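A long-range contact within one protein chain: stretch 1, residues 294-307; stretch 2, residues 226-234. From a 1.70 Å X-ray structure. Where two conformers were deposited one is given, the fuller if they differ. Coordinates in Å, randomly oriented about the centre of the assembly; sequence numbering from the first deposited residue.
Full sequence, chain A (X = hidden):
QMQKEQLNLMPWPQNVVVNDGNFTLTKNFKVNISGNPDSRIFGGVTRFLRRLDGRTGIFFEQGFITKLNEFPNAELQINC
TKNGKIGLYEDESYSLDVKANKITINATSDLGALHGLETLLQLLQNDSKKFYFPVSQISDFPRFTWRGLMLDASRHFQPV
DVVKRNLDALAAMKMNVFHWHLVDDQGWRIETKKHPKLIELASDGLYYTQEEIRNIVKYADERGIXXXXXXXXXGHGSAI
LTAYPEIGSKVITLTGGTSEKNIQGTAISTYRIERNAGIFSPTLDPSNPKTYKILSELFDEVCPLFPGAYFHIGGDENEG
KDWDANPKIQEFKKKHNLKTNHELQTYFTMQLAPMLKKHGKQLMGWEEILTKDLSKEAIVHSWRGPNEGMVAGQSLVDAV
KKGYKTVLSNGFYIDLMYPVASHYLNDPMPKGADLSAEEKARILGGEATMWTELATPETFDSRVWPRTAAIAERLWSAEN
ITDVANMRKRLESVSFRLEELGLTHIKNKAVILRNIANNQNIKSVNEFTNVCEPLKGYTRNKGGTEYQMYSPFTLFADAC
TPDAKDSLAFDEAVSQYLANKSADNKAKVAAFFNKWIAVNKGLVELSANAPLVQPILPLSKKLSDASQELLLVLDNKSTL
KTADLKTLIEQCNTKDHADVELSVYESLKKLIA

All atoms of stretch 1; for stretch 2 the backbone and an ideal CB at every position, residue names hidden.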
ATOM      1  N   ILE A 294     -32.438 -14.717  15.055  1.00 11.33           N
ATOM      2  CA  ILE A 294     -31.415 -14.471  14.080  1.00 12.22           C
ATOM      3  C   ILE A 294     -30.153 -13.928  14.774  1.00 11.66           C
ATOM      4  O   ILE A 294     -29.037 -14.344  14.485  1.00 12.12           O
ATOM      5  CB  ILE A 294     -31.905 -13.482  12.999  1.00 13.16           C
ATOM      6  CG1 ILE A 294     -32.909 -14.277  12.087  1.00 14.84           C
ATOM      7  CG2 ILE A 294     -30.746 -13.016  12.151  1.00 13.46           C
ATOM      8  CD1 ILE A 294     -33.698 -13.401  11.195  1.00 18.92           C
ATOM      9  N   LEU A 295     -30.329 -12.973  15.686  1.00 11.18           N
ATOM     10  CA  LEU A 295     -29.184 -12.448  16.404  1.00 11.26           C
ATOM     11  C   LEU A 295     -28.447 -13.540  17.222  1.00 12.30           C
ATOM     12  O   LEU A 295     -27.241 -13.610  17.225  1.00 11.12           O
ATOM     13  CB  LEU A 295     -29.546 -11.251  17.285  1.00 11.78           C
ATOM     14  CG  LEU A 295     -29.957  -9.969  16.507  1.00 11.98           C
ATOM     15  CD1 LEU A 295     -30.541  -8.881  17.368  1.00 13.32           C
ATOM     16  CD2 LEU A 295     -28.722  -9.496  15.785  1.00 13.55           C
ATOM     17  N   SER A 296     -29.209 -14.422  17.892  0.50 11.52           N
ATOM     18  CA  SER A 296     -28.578 -15.474  18.671  0.50 11.84           C
ATOM     19  C   SER A 296     -27.744 -16.382  17.744  0.50 11.55           C
ATOM     20  O   SER A 296     -26.636 -16.772  18.099  0.50 12.30           O
ATOM     21  CB  SER A 296     -29.647 -16.260  19.458  0.50 11.81           C
ATOM     22  OG  SER A 296     -29.097 -17.327  20.222  0.50 11.19           O
ATOM     23  N   GLU A 297     -28.275 -16.702  16.574  1.00 11.64           N
ATOM     24  CA  GLU A 297     -27.546 -17.495  15.582  1.00 12.07           C
ATOM     25  C   GLU A 297     -26.287 -16.817  15.050  1.00 12.51           C
ATOM     26  O   GLU A 297     -25.264 -17.464  14.826  1.00 12.70           O
ATOM     27  CB  GLU A 297     -28.485 -17.818  14.470  1.00 14.36           C
ATOM     28  CG  GLU A 297     -29.580 -18.822  14.824  1.00 14.92           C
ATOM     29  CD  GLU A 297     -30.562 -19.077  13.711  1.00 19.25           C
ATOM     30  OE1 GLU A 297     -30.393 -18.549  12.584  1.00 20.27           O
ATOM     31  OE2 GLU A 297     -31.561 -19.816  13.932  1.00 20.77           O
ATOM     32  N   LEU A 298     -26.418 -15.539  14.806  1.00 10.96           N
ATOM     33  CA  LEU A 298     -25.247 -14.716  14.451  1.00 13.08           C
ATOM     34  C   LEU A 298     -24.178 -14.681  15.475  1.00 12.47           C
ATOM     35  O   LEU A 298     -23.019 -14.842  15.132  1.00 13.23           O
ATOM     36  CB  LEU A 298     -25.683 -13.312  14.053  1.00 12.91           C
ATOM     37  CG  LEU A 298     -26.397 -13.343  12.711  1.00 12.87           C
ATOM     38  CD1 LEU A 298     -27.012 -11.992  12.483  1.00 13.33           C
ATOM     39  CD2 LEU A 298     -25.466 -13.639  11.548  1.00 13.89           C
ATOM     40  N   PHE A 299     -24.516 -14.511  16.747  1.00 10.61           N
ATOM     41  CA  PHE A 299     -23.510 -14.585  17.796  1.00 11.21           C
ATOM     42  C   PHE A 299     -22.921 -15.984  17.871  1.00 12.75           C
ATOM     43  O   PHE A 299     -21.755 -16.156  18.079  1.00 12.33           O
ATOM     44  CB  PHE A 299     -24.097 -14.181  19.140  1.00 12.02           C
ATOM     45  CG  PHE A 299     -24.520 -12.749  19.220  1.00 11.72           C
ATOM     46  CD1 PHE A 299     -23.696 -11.726  18.775  1.00 13.70           C
ATOM     47  CD2 PHE A 299     -25.759 -12.407  19.774  1.00 12.29           C
ATOM     48  CE1 PHE A 299     -24.098 -10.414  18.832  1.00 13.95           C
ATOM     49  CE2 PHE A 299     -26.177 -11.077  19.834  1.00 13.50           C
ATOM     50  CZ  PHE A 299     -25.358 -10.073  19.353  1.00 14.03           C
ATOM     51  N   ASP A 300     -23.737 -17.013  17.701  1.00 13.37           N
ATOM     52  CA  ASP A 300     -23.181 -18.344  17.720  1.00 13.69           C
ATOM     53  C   ASP A 300     -22.107 -18.571  16.659  1.00 14.78           C
ATOM     54  O   ASP A 300     -21.157 -19.321  16.891  1.00 16.42           O
ATOM     55  CB  ASP A 300     -24.272 -19.391  17.452  1.00 13.97           C
ATOM     56  CG  ASP A 300     -25.173 -19.672  18.609  1.00 16.64           C
ATOM     57  OD1 ASP A 300     -24.878 -19.290  19.715  1.00 16.89           O
ATOM     58  OD2 ASP A 300     -26.265 -20.329  18.307  1.00 18.53           O
ATOM     59  N   GLU A 301     -22.272 -17.928  15.514  1.00 14.62           N
ATOM     60  CA  GLU A 301     -21.302 -18.008  14.410  1.00 15.45           C
ATOM     61  C   GLU A 301     -20.108 -17.054  14.532  1.00 15.14           C
ATOM     62  O   GLU A 301     -18.969 -17.438  14.239  1.00 17.33           O
ATOM     63  CB  GLU A 301     -22.020 -17.826  13.122  1.00 18.69           C
ATOM     64  CG  GLU A 301     -21.160 -18.195  11.948  1.00 21.34           C
ATOM     65  CD  GLU A 301     -21.839 -18.105  10.606  1.00 19.93           C
ATOM     66  OE1 GLU A 301     -22.901 -17.488  10.405  1.00 21.73           O
ATOM     67  OE2 GLU A 301     -21.111 -18.654   9.728  1.00 24.79           O
ATOM     68  N   VAL A 302     -20.378 -15.857  15.015  1.00 13.40           N
ATOM     69  CA  VAL A 302     -19.406 -14.794  15.034  1.00 12.56           C
ATOM     70  C   VAL A 302     -18.571 -14.704  16.316  1.00 12.22           C
ATOM     71  O   VAL A 302     -17.360 -14.481  16.278  1.00 10.78           O
ATOM     72  CB  VAL A 302     -20.095 -13.460  14.785  1.00 11.79           C
ATOM     73  CG1 VAL A 302     -19.049 -12.324  14.872  1.00 10.29           C
ATOM     74  CG2 VAL A 302     -20.706 -13.353  13.409  1.00 12.36           C
ATOM     75  N   CYS A 303     -19.178 -14.947  17.474  1.00 12.68           N
ATOM     76  CA  CYS A 303     -18.424 -14.808  18.731  1.00 12.37           C
ATOM     77  C   CYS A 303     -17.182 -15.717  18.795  1.00 12.80           C
ATOM     78  O   CYS A 303     -16.191 -15.308  19.316  1.00 12.57           O
ATOM     79  CB  CYS A 303     -19.280 -15.015  19.959  1.00 13.48           C
ATOM     80  SG  CYS A 303     -20.515 -13.751  20.218  1.00 14.64           S
ATOM     81  N   PRO A 304     -17.240 -16.955  18.244  1.00 12.52           N
ATOM     82  CA  PRO A 304     -16.075 -17.810  18.248  1.00 12.43           C
ATOM     83  C   PRO A 304     -14.892 -17.302  17.470  1.00 12.97           C
ATOM     84  O   PRO A 304     -13.758 -17.751  17.702  1.00 13.51           O
ATOM     85  CB  PRO A 304     -16.597 -19.147  17.644  1.00 15.09           C
ATOM     86  CG  PRO A 304     -17.990 -19.132  18.107  1.00 15.24           C
ATOM     87  CD  PRO A 304     -18.424 -17.722  17.796  1.00 14.06           C
ATOM     88  N   LEU A 305     -15.130 -16.345  16.575  1.00 12.02           N
ATOM     89  CA  LEU A 305     -14.059 -15.753  15.770  1.00 11.63           C
ATOM     90  C   LEU A 305     -13.213 -14.777  16.579  1.00 11.33           C
ATOM     91  O   LEU A 305     -12.038 -14.535  16.220  1.00 12.16           O
ATOM     92  CB  LEU A 305     -14.657 -15.067  14.527  1.00 12.07           C
ATOM     93  CG  LEU A 305     -15.607 -15.855  13.641  1.00 12.05           C
ATOM     94  CD1 LEU A 305     -16.051 -14.977  12.482  1.00 12.84           C
ATOM     95  CD2 LEU A 305     -14.860 -17.084  13.150  1.00 13.49           C
ATOM     96  N   PHE A 306     -13.791 -14.216  17.621  1.00 10.76           N
ATOM     97  CA  PHE A 306     -13.172 -13.154  18.393  1.00 10.46           C
ATOM     98  C   PHE A 306     -12.947 -13.630  19.849  1.00 12.11           C
ATOM     99  O   PHE A 306     -13.870 -13.624  20.656  1.00 11.81           O
ATOM    100  CB  PHE A 306     -14.087 -11.952  18.357  1.00 11.27           C
ATOM    101  CG  PHE A 306     -14.188 -11.313  17.010  1.00 10.57           C
ATOM    102  CD1 PHE A 306     -13.116 -10.535  16.540  1.00 11.51           C
ATOM    103  CD2 PHE A 306     -15.283 -11.514  16.202  1.00 10.49           C
ATOM    104  CE1 PHE A 306     -13.229  -9.945  15.280  1.00 10.14           C
ATOM    105  CE2 PHE A 306     -15.357 -10.971  14.947  1.00 10.61           C
ATOM    106  CZ  PHE A 306     -14.305 -10.191  14.501  1.00  9.40           C
ATOM    107  N   PRO A 307     -11.720 -13.992  20.198  1.00 12.77           N
ATOM    108  CA  PRO A 307     -11.499 -14.560  21.523  1.00 13.05           C
ATOM    109  C   PRO A 307     -11.531 -13.562  22.681  1.00 13.35           C
ATOM    110  O   PRO A 307     -11.602 -13.979  23.836  1.00 12.43           O
ATOM    111  CB  PRO A 307     -10.103 -15.165  21.410  1.00 14.18           C
ATOM    112  CG  PRO A 307      -9.408 -14.303  20.378  1.00 14.09           C
ATOM    113  CD  PRO A 307     -10.501 -13.997  19.371  1.00 13.72           C
ATOM    114  N   UNK A 226      -5.891  -6.258  21.686  1.00  9.42           N
ATOM    115  CA  UNK A 226      -7.252  -6.833  21.832  1.00  9.60           C
ATOM    116  C   UNK A 226      -8.156  -6.354  20.704  1.00  9.35           C
ATOM    117  O   UNK A 226      -8.160  -5.159  20.413  1.00  8.99           O
ATOM    118  CB  UNK A 226      -7.862  -6.454  23.183  1.00  9.60           C
ATOM    119  N   UNK A 227      -8.898  -7.258  20.077  1.00  7.97           N
ATOM    120  CA  UNK A 227      -9.910  -6.859  19.163  1.00  8.52           C
ATOM    121  C   UNK A 227     -11.288  -6.914  19.763  1.00  8.16           C
ATOM    122  O   UNK A 227     -11.693  -7.986  20.353  1.00  9.28           O
ATOM    123  CB  UNK A 227      -9.847  -7.731  17.908  1.00  8.52           C
ATOM    124  N   UNK A 228     -12.028  -5.822  19.603  1.00  9.23           N
ATOM    125  CA  UNK A 228     -13.376  -5.706  20.082  1.00  8.89           C
ATOM    126  C   UNK A 228     -14.268  -5.582  18.823  1.00  8.77           C
ATOM    127  O   UNK A 228     -14.256  -4.536  18.142  1.00  9.10           O
ATOM    128  CB  UNK A 228     -13.533  -4.518  21.033  1.00  8.89           C
ATOM    129  N   UNK A 229     -14.975  -6.667  18.448  1.00  8.57           N
ATOM    130  CA  UNK A 229     -15.937  -6.601  17.329  1.00  8.03           C
ATOM    131  C   UNK A 229     -17.220  -5.894  17.658  1.00  8.23           C
ATOM    132  O   UNK A 229     -17.653  -5.865  18.813  1.00  7.95           O
ATOM    133  CB  UNK A 229     -16.275  -8.013  16.847  1.00  8.03           C
ATOM    134  N   UNK A 230     -17.819  -5.230  16.660  1.00  7.58           N
ATOM    135  CA  UNK A 230     -19.112  -4.568  16.840  1.00  8.02           C
ATOM    136  C   UNK A 230     -20.064  -4.953  15.768  1.00  8.41           C
ATOM    137  O   UNK A 230     -19.764  -4.836  14.564  1.00  8.53           O
ATOM    138  CB  UNK A 230     -18.955  -3.046  16.865  1.00  8.02           C
ATOM    139  N   UNK A 231     -21.210  -5.446  16.197  1.00  8.16           N
ATOM    140  CA  UNK A 231     -22.383  -5.605  15.365  1.00  8.71           C
ATOM    141  C   UNK A 231     -23.457  -4.640  15.878  1.00  9.21           C
ATOM    142  O   UNK A 231     -24.088  -4.876  16.916  1.00  9.95           O
ATOM    143  CB  UNK A 231     -22.877  -7.053  15.374  1.00  8.71           C
ATOM    144  N   UNK A 232     -23.635  -3.501  15.195  1.00  8.91           N
ATOM    145  CA  UNK A 232     -24.425  -2.427  15.707  1.00  8.98           C
ATOM    146  C   UNK A 232     -25.943  -2.663  15.499  1.00  8.87           C
ATOM    147  O   UNK A 232     -26.419  -2.729  14.363  1.00  8.43           O
ATOM    148  CB  UNK A 232     -23.987  -1.121  15.042  1.00  8.98           C
ATOM    149  N   UNK A 233     -26.672  -2.777  16.619  1.00  8.85           N
ATOM    150  CA  UNK A 233     -28.100  -3.064  16.645  1.00  8.88           C
ATOM    151  C   UNK A 233     -28.760  -2.243  17.724  1.00  9.16           C
ATOM    152  O   UNK A 233     -28.085  -1.924  18.759  1.00  9.53           O
ATOM    153  CB  UNK A 233     -28.361  -4.555  16.869  1.00  8.88           C
ATOM    154  N   UNK A 234     -30.026  -1.810  17.563  1.00  9.84           N
ATOM    155  CA  UNK A 234     -30.931  -2.118  16.477  1.00 10.04           C
ATOM    156  C   UNK A 234     -31.118  -1.029  15.431  1.00  9.29           C
ATOM    157  O   UNK A 234     -31.763  -1.278  14.400  1.00  9.52           O
ATOM    158  CB  UNK A 234     -32.298  -2.468  17.067  1.00 10.04           C
TER

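Stretch 1 presents an apolar side to the second segment: Leu295, Phe299, Val302 and, beyond a short 3-10 turn, Phe306. No charged group of stretch 1 comes near, so the positions that face it call for apolar side chains, and alternate residues from 227 to 233 do so.

Position 226 is extended (phi/psi -83/133), its CA-to-CB bond runs sideways, and the ideal CB has nothing of stretch 1 within 5.5 Å. Stretch 1 therefore hardly restricts the choice. The residue is Leu226, whose end turns somewhat nearer but makes no contact.

At 227 the bond points toward stretch 1, and the ideal CB lies 4.5 Å from Phe306 CD1. A medium-sized aliphatic group, such as valine, isoleucine or leucine, would suit the ring. Ile227 is found, in the m rotamer, with its CG2 3.8 Å from Phe306 CE1.

Position 228 points away, so stretch 1 says little about it; it is Val228.

Position 229 is the most tightly placed. Its ideal CB already sits 3.6 Å from Phe306 CE2, with Val302 CG1 5.5 Å away, so the first side-chain carbon rests on the aromatic ring. A compact apolar residue, such as alanine, valine or proline, would fit, and a phi of -75° is compatible with proline. The residue is Pro229. Its CB lies 3.6 Å from Phe306 CD2 and also 3.6 Å from the centroid of the Phe306 ring, only 8° off the ring normal, a CH-pi contact over one face.

Position 230 is out of reach, and stretch 1 sets no preference; Glu230 has its carboxylate hydrogen-bonded elsewhere in the structure.

At 231 the bond again points toward the helix, but the backbones are farther apart here: its CA is 9.4 Å from the CA of Phe299, and the ideal CB is 5.0 Å from Phe299 CE1. A longer aliphatic chain, leucine, isoleucine or methionine, could bridge this space. Ile231 does so in an extended m,t conformation, bringing CD1 to 4.5 Å from Phe299 CE1 and 4.4 Å from Val302 CG1.

Position 232 is out of reach; it is Asp232.

Position 233 points toward Leu295, with its ideal CB 4.9 Å from Leu295 CD1. Valine, isoleucine or leucine would be reasonable. Val233 places CG1 4.2 Å from Leu295 CD2.

At 234 the bond lies sideways, without contact, but the preceding peptide is cis, which strongly favours proline. The residue is Pro234.

With no hydrogen bond between the stretches, the contact rests on apolar packing.

Stretch 2 226-234: LIVPEIDVP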
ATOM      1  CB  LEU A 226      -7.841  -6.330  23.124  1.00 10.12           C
ATOM      2  CG  LEU A 226      -9.304  -6.639  23.421  1.00 10.18           C
ATOM      3  CD1 LEU A 226      -9.497  -8.136  23.608  1.00 11.67           C
ATOM      4  CD2 LEU A 226      -9.803  -5.923  24.652  1.00 10.81           C
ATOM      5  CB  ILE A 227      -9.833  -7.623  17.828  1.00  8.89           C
ATOM      6  CG1 ILE A 227      -8.443  -7.454  17.138  1.00  9.20           C
ATOM      7  CG2 ILE A 227     -11.027  -7.275  16.895  1.00  8.21           C
ATOM      8  CD1 ILE A 227      -8.328  -8.044  15.753  1.00  9.64           C
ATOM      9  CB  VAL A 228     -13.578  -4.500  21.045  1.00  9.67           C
ATOM     10  CG1 VAL A 228     -15.013  -4.399  21.435  1.00  9.67           C
ATOM     11  CG2 VAL A 228     -12.659  -4.634  22.260  1.00  9.03           C
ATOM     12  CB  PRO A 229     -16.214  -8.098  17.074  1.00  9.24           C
ATOM     13  CG  PRO A 229     -16.219  -8.630  18.493  1.00  9.43           C
ATOM     14  CD  PRO A 229     -15.054  -7.964  19.143  1.00  9.55           C
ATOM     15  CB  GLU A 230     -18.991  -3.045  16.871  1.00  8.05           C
ATOM     16  CG  GLU A 230     -20.295  -2.317  17.192  1.00  8.20           C
ATOM     17  CD  GLU A 230     -20.264  -0.798  16.989  1.00  8.05           C
ATOM     18  OE1 GLU A 230     -19.125  -0.218  16.886  1.00  7.74           O
ATOM     19  OE2 GLU A 230     -21.340  -0.169  16.947  1.00  7.30           O
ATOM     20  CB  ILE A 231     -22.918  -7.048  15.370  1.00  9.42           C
ATOM     21  CG1 ILE A 231     -21.888  -7.983  14.747  1.00 10.32           C
ATOM     22  CG2 ILE A 231     -24.151  -7.084  14.513  1.00  9.60           C
ATOM     23  CD1 ILE A 231     -22.353  -9.458  14.802  1.00 10.26           C
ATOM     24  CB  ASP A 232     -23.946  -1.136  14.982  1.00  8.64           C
ATOM     25  CG  ASP A 232     -24.565   0.136  15.514  1.00  9.87           C
ATOM     26  OD1 ASP A 232     -25.513   0.074  16.289  1.00 10.26           O
ATOM     27  OD2 ASP A 232     -24.075   1.240  15.095  1.00  8.70           O
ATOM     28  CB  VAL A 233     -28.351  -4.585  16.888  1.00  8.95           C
ATOM     29  CG1 VAL A 233     -27.961  -5.375  15.674  1.00 10.10           C
ATOM     30  CG2 VAL A 233     -27.646  -5.098  18.135  1.00  8.41           C
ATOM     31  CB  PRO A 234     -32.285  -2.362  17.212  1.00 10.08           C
ATOM     32  CG  PRO A 234     -32.221  -1.292  18.282  1.00 10.73           C
ATOM     33  CD  PRO A 234     -30.775  -1.269  18.728  1.00 10.25           C
TER
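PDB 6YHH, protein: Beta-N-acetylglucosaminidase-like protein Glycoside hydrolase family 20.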